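Local coordinates for putative cell adhesion protein (Bacteroides fragilis, PDB 4H40), which probably serves as a fimbrillin-like subunit of a distinct type of pilus from the human gut microbiome, with a likely role in cell adhesion, at the interface of chains A and B. Numbering follows the deposited sequence. Chains: chain A/B, putative cell adhesion protein.

Contact 1: the interface of chains A and B. Residues chain A 281-282, 309-311; chain B 31, 320-323.
The C-terminal segment of one fimbrillin-like chain lies between strands 278-286 and 310-321 of the other, bonding to the first where B:Asn322 and B:Val323 meet A:Gln281 and bridging the second where B:Glu321 meets A:Val311. The last pair forms an antiparallel beta bridge between the end of strand 310-321 of chain B and the start of the same strand in chain A. Beyond the strand end, the chain B tail reaches strand 278-286 of chain A and engages both backbone polar groups of A:Gln281. The amide N of A:Gln281 donates to the side-chain carbonyl OD1 of B:Asn322 at 2.9 Å, and the amide N of B:Val323 donates to A:Gln281 O at 2.9 Å. Both bonds are close to straight at the hydrogen. The asparagine bond is met obliquely, with its donor tilted 29° from the side-chain carbonyl plane, against 16° for the backbone acceptor. The side-chain carbonyl thus appears to stand in for the backbone carbonyl that a paired strand would offer. B:Asn322 places its amide there with CG anti to the backbone N (chi1 176°).

Beside this pair, the side chains of A:Thr310 and B:Asn322 lie alongside each other, pointing the same way, with OG1 of the threonine 3.7 Å from CB of the asparagine. That threonine hydroxyl also bonds the phenol OH of A:Tyr282 at 2.7 Å, which ties down the tip of the tyrosine. Its ring turns the CD1-CE1 side to the tail, and CE1 lies 3.8 Å from B:Asn322 CA.

Farther along, the methyl CB of B:Ala31 packs against two valines: it is 3.3 Å from CG1 of A:Val311 and 3.4 Å from CG1 of A:Val309. The aliphatic part of B:Glu321 adds to this apolar group, its CG lying 3.8 Å from A:Val311 CG1, while the side chains cross at a slant.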
# COMPACT_ATOMS: atom_id res chain seq x y z
N GLN A 281 2.54 16.78 -8.63
CA GLN A 281 3.48 15.76 -8.14
C GLN A 281 2.78 14.93 -7.05
O GLN A 281 2.12 15.48 -6.17
CB GLN A 281 4.80 16.37 -7.65
CG GLN A 281 5.89 15.36 -7.27
CD GLN A 281 7.17 16.02 -6.79
OE1 GLN A 281 7.21 16.73 -5.78
NE2 GLN A 281 8.28 15.70 -7.43
N TYR A 282 2.89 13.61 -7.14
CA TYR A 282 2.30 12.67 -6.20
C TYR A 282 3.32 11.67 -5.75
O TYR A 282 4.12 11.20 -6.57
CB TYR A 282 1.14 11.92 -6.84
CG TYR A 282 0.12 12.81 -7.48
CD1 TYR A 282 -0.86 13.46 -6.71
CD2 TYR A 282 0.10 13.01 -8.86
CE1 TYR A 282 -1.82 14.27 -7.30
CE2 TYR A 282 -0.85 13.83 -9.45
CZ TYR A 282 -1.80 14.47 -8.67
OH TYR A 282 -2.76 15.26 -9.25
N VAL A 309 -9.48 20.09 -5.59
CA VAL A 309 -8.28 19.35 -5.21
C VAL A 309 -8.11 18.09 -6.08
O VAL A 309 -9.06 17.34 -6.33
CB VAL A 309 -8.34 19.02 -3.68
CG1 VAL A 309 -9.56 18.19 -3.32
CG2 VAL A 309 -7.05 18.37 -3.19
N THR A 310 -6.87 17.89 -6.56
CA THR A 310 -6.52 16.73 -7.38
C THR A 310 -5.87 15.68 -6.47
O THR A 310 -4.98 16.04 -5.69
CB THR A 310 -5.60 17.12 -8.57
OG1 THR A 310 -4.24 17.22 -8.12
CG2 THR A 310 -6.00 18.42 -9.23
N VAL A 311 -6.31 14.42 -6.55
CA VAL A 311 -5.72 13.31 -5.77
C VAL A 311 -5.35 12.13 -6.65
O VAL A 311 -5.88 11.97 -7.74
CB VAL A 311 -6.59 12.81 -4.59
CG1 VAL A 311 -6.50 13.77 -3.41
CG2 VAL A 311 -8.04 12.54 -4.99
N ALA B 31 -10.05 13.21 -0.65
CA ALA B 31 -9.54 14.59 -0.60
C ALA B 31 -10.51 15.60 0.06
O ALA B 31 -11.65 15.78 -0.38
CB ALA B 31 -9.17 15.06 -1.98
N THR B 320 -3.32 10.04 -2.04
CA THR B 320 -2.32 11.07 -1.75
C THR B 320 -2.60 12.31 -2.56
O THR B 320 -2.89 12.22 -3.75
CB THR B 320 -0.85 10.66 -1.96
OG1 THR B 320 -0.59 10.25 -3.31
CG2 THR B 320 -0.31 9.72 -0.89
N GLU B 321 -2.45 13.47 -1.91
CA GLU B 321 -2.70 14.80 -2.47
C GLU B 321 -1.52 15.31 -3.26
O GLU B 321 -0.43 14.77 -3.15
CB GLU B 321 -3.06 15.80 -1.35
CG GLU B 321 -4.47 15.59 -0.79
CD GLU B 321 -5.05 16.69 0.09
OE1 GLU B 321 -4.58 17.85 0.00
OE2 GLU B 321 -6.00 16.38 0.84
N ASN B 322 -1.77 16.33 -4.09
CA ASN B 322 -0.72 16.95 -4.88
C ASN B 322 0.24 17.64 -3.93
O ASN B 322 -0.18 18.26 -2.94
CB ASN B 322 -1.34 17.93 -5.88
CG ASN B 322 -0.36 18.72 -6.71
OD1 ASN B 322 0.76 18.31 -6.98
ND2 ASN B 322 -0.80 19.87 -7.18
N VAL B 323 1.52 17.45 -4.17
CA VAL B 323 2.60 18.00 -3.36
C VAL B 323 3.00 19.38 -3.91
O VAL B 323 3.34 20.26 -3.12
CB VAL B 323 3.76 16.97 -3.29
CG1 VAL B 323 5.14 17.61 -3.30
CG2 VAL B 323 3.58 16.06 -2.09

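Contact 2: the interface of chains A and B. Residues chain A 266, 285, 287; chain B 263, 285, 287-288.
B:Thr287 and A:Leu285 face each other where the ends of strands 278-286 of chain A and 278-287 of chain B meet, and they bury 53 and 52 Å² respectively, the largest shares of the patch. Nitrogen and oxygen atoms of the two sides do not come within bonding reach of each other, so this part of the contact between the chains rests on shape and carbon packing. The threonine touches with its methyl branch. CG2 of B:Thr287 lies between the backbone N and the carbonyl carbon while OG1 stands anti to the N (chi1 -170°), which turns the methyl towards chain A. There CG2 of B:Thr287 comes 4.3 Å from CB of A:Leu285 and 4.0 Å from CB of A:Ser266. The serine hydroxyl also points towards this methyl, but its modelled separation is too short to be taken literally at this resolution.

A:Leu285 divides its contact between two parts of its side chain. While CB faces the threonine methyl, the branch CD1 extends past it to the following residue and lies 4.1 Å from CA of B:Gly288. The glycine presents bare backbone to the leucine tip. The backbone carbonyl O of B:Arg263 borders the same leucine branch, 4.2 Å from CD1; the long arginine side chain leads away from the leucine.

A:Thr287 is the two-fold counterpart of B:Thr287 and has the same side-chain turn, with OG1 anti to its backbone N (chi1 -165°). It hides less surface, 19 Å², and its neighbour across the contact is B:Leu285, whose backbone carbonyl faces it. The hydroxyl OG1 of A:Thr287 stays 3.8 Å from B:Leu285 O, and no bond is assigned to the pair. The two threonines also approach methyl to methyl, CG2 of A:Thr287 lying 4.5 Å from CG2 of B:Thr287.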
# COMPACT_ATOMS: atom_id res chain seq x y z
N SER A 266 11.00 0.99 2.23
CA SER A 266 10.11 1.49 1.19
C SER A 266 10.80 1.93 -0.05
O SER A 266 11.96 2.38 -0.02
CB SER A 266 9.32 2.66 1.73
OG SER A 266 8.40 2.15 2.68
N LEU A 285 4.36 5.53 -1.74
CA LEU A 285 5.32 4.85 -0.90
C LEU A 285 4.87 3.40 -0.86
O LEU A 285 3.73 3.12 -0.47
CB LEU A 285 5.41 5.48 0.48
CG LEU A 285 6.34 6.65 0.62
CD1 LEU A 285 5.88 7.57 1.75
CD2 LEU A 285 7.77 6.18 0.81
N THR A 287 5.56 -0.76 0.16
CA THR A 287 6.24 -1.61 1.14
C THR A 287 5.65 -3.04 1.12
O THR A 287 4.61 -3.28 0.49
CB THR A 287 6.16 -0.93 2.53
OG1 THR A 287 7.09 -1.56 3.41
CG2 THR A 287 4.75 -0.89 3.11
N ARG B 263 3.52 10.04 8.26
CA ARG B 263 3.88 10.16 6.83
C ARG B 263 5.37 9.92 6.61
O ARG B 263 5.78 9.38 5.57
CB ARG B 263 3.51 11.55 6.32
CG ARG B 263 2.00 11.74 6.10
CD ARG B 263 1.70 13.17 5.68
NE ARG B 263 1.98 14.11 6.76
CZ ARG B 263 2.06 15.43 6.61
NH1 ARG B 263 1.88 15.98 5.42
NH2 ARG B 263 2.31 16.21 7.66
N LEU B 285 4.35 -3.46 8.00
CA LEU B 285 4.98 -2.18 8.30
C LEU B 285 4.38 -1.18 7.34
O LEU B 285 4.44 -1.39 6.14
CB LEU B 285 6.49 -2.23 8.22
CG LEU B 285 7.18 -2.67 9.52
CD1 LEU B 285 8.55 -3.26 9.22
CD2 LEU B 285 7.34 -1.51 10.50
N THR B 287 4.15 2.68 6.17
CA THR B 287 4.81 3.97 6.10
C THR B 287 3.87 4.93 5.32
O THR B 287 2.99 4.47 4.59
CB THR B 287 6.20 3.75 5.49
OG1 THR B 287 7.01 4.93 5.60
CG2 THR B 287 6.12 3.25 4.06
N GLY B 288 4.04 6.24 5.55
CA GLY B 288 3.27 7.30 4.90
C GLY B 288 1.80 7.34 5.21
O GLY B 288 0.97 7.23 4.30

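The C-alpha centres of contact 1 and contact 2 lie about 17 Å apart, and both draw on strand 278-286 of chain A. Contact 1 uses its earlier part, at A:Gln281 and A:Tyr282, and contact 2 its end, at A:Leu285. The chemistry differs: contact 1 combines a backbone-to-backbone bond, a backbone-to-side-chain bond and a beta bridge with apolar packing, whereas contact 2 relies on packing alone. Because the interface is two-fold symmetric, each contact has a twin with the chains exchanged. The paired chains may reflect how pilus subunits associate, although the structure alone does not show that this dimer forms in the pilus.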